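Local atomic coordinates of pheromome Binding Protein (Epiphyas postvittana, PDB entry 6VQ5), a protein that probably binds odorants such as pheromone molecules and carries them. Residues A51-S56 and M109-I114. Sequence-based numbering, arbitrary orientation.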
# COMPACT_ATOMS: atom_id res chain seq x y z
N ALA A 51 1.94 9.40 -1.47
CA ALA A 51 3.17 8.65 -1.15
C ALA A 51 3.04 7.20 -1.62
O ALA A 51 4.02 6.64 -2.17
CB ALA A 51 3.46 8.73 0.33
N ILE A 52 1.87 6.59 -1.43
CA ILE A 52 1.63 5.14 -1.69
C ILE A 52 1.50 4.92 -3.21
O ILE A 52 1.99 3.89 -3.71
CB ILE A 52 0.41 4.63 -0.91
CG1 ILE A 52 0.68 4.63 0.60
CG2 ILE A 52 0.00 3.25 -1.39
CD1 ILE A 52 -0.56 4.63 1.46
N VAL A 53 0.88 5.87 -3.91
CA VAL A 53 0.84 5.87 -5.40
C VAL A 53 2.28 5.93 -5.91
O VAL A 53 2.67 5.03 -6.67
CB VAL A 53 -0.01 7.03 -5.96
CG1 VAL A 53 0.14 7.20 -7.46
CG2 VAL A 53 -1.47 6.82 -5.58
N CYS A 54 3.04 6.93 -5.46
CA CYS A 54 4.46 7.15 -5.85
C CYS A 54 5.27 5.87 -5.64
O CYS A 54 6.00 5.47 -6.57
CB CYS A 54 5.10 8.29 -5.07
SG CYS A 54 6.86 8.48 -5.47
N MET A 55 5.15 5.25 -4.47
CA MET A 55 5.95 4.05 -4.11
C MET A 55 5.48 2.88 -4.98
O MET A 55 6.35 2.13 -5.47
CB MET A 55 5.83 3.70 -2.62
CG MET A 55 6.52 4.69 -1.69
SD MET A 55 6.11 4.35 0.06
CE MET A 55 6.87 2.74 0.25
N SER A 56 4.17 2.76 -5.18
CA SER A 56 3.53 1.66 -5.96
C SER A 56 4.05 1.67 -7.41
O SER A 56 4.49 0.62 -7.89
CB SER A 56 2.01 1.75 -5.88
OG SER A 56 1.54 1.48 -4.56
N MET A 109 -6.46 9.46 -2.92
CA MET A 109 -7.48 8.98 -1.95
C MET A 109 -7.79 7.51 -2.22
O MET A 109 -7.87 6.75 -1.24
CB MET A 109 -8.76 9.83 -2.01
CG MET A 109 -8.56 11.24 -1.43
SD MET A 109 -8.06 11.27 0.35
CE MET A 109 -9.48 10.45 1.08
N LYS A 110 -7.89 7.13 -3.49
CA LYS A 110 -8.14 5.72 -3.91
C LYS A 110 -7.06 4.81 -3.30
O LYS A 110 -7.43 3.72 -2.79
CB LYS A 110 -8.14 5.59 -5.43
CG LYS A 110 -8.59 4.23 -5.93
CD LYS A 110 -8.85 4.12 -7.42
CE LYS A 110 -7.87 3.20 -8.11
NZ LYS A 110 -8.40 2.73 -9.42
N ALA A 111 -5.79 5.22 -3.34
CA ALA A 111 -4.65 4.42 -2.86
C ALA A 111 -4.68 4.33 -1.33
O ALA A 111 -4.40 3.25 -0.77
CB ALA A 111 -3.35 5.00 -3.36
N LEU A 112 -5.00 5.44 -0.66
CA LEU A 112 -5.08 5.44 0.82
C LEU A 112 -6.17 4.45 1.25
O LEU A 112 -5.89 3.60 2.12
CB LEU A 112 -5.38 6.86 1.33
CG LEU A 112 -5.43 7.00 2.84
CD1 LEU A 112 -4.14 6.48 3.45
CD2 LEU A 112 -5.67 8.44 3.24
N GLU A 113 -7.35 4.52 0.63
CA GLU A 113 -8.50 3.65 0.95
C GLU A 113 -8.15 2.18 0.65
O GLU A 113 -8.37 1.33 1.53
CB GLU A 113 -9.74 4.14 0.20
CG GLU A 113 -10.31 5.45 0.75
CD GLU A 113 -10.41 5.48 2.27
OE1 GLU A 113 -11.09 4.55 2.83
OE2 GLU A 113 -9.80 6.40 2.91
N ILE A 114 -7.61 1.88 -0.52
CA ILE A 114 -7.20 0.48 -0.84
C ILE A 114 -6.19 0.01 0.21
O ILE A 114 -6.33 -1.12 0.69
CB ILE A 114 -6.67 0.34 -2.29
CG1 ILE A 114 -7.79 0.58 -3.31
CG2 ILE A 114 -6.01 -1.02 -2.50
CD1 ILE A 114 -7.29 0.89 -4.70
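I52 and V53, neighbours on helix 46-58, meet the single methyl group of A111 on helix 107-121, a compact example of how a small residue lets two helices approach closely. The backbones draw nearest at V53 and A111, whose CA atoms lie 6.2 Å apart. I52 can be followed outward from its CB, which points across the interface. From there the side chain divides: the branch methyl CG2 lies 4.3 Å from A111 CB, while CG1 leads away from that methyl to CD1. With CD1 swung nearly anti to CA (chi2 159°), this arm is extended, and its tip passes A111 and only approaches L112, CD1 to CD1 4.5 Å, at the margin of contact. V53 approaches A111 through one branch, CG2, which stands 3.4 Å from A111 CB; a chi1 of 170° puts CG1 anti to the backbone N and leaves CG2 beside that nitrogen, directed at the other helix. Behind I52, the carbonyl O takes the helical N-H of S56 and also the S56 hydroxyl, with OG 2.6 Å from I52 O. S56 N and OG reach this oxygen from opposite faces of its plane, and the OG bond holds the hydroxyl against its own helix. Around the contact, L112 also packs on V48, and C54 forms a disulfide with C19 of helix 13-23. The C50-C108 disulfide known for this protein joins the same two helices one residue before each segment, part of the three-disulfide framework of the all-helical PBP/GOBP fold. No hydrogen bond or salt bridge crosses between the segments: methyl meets methyl, and their direct pairing rests on dispersion and shape, with modest burial of partly exposed side chains.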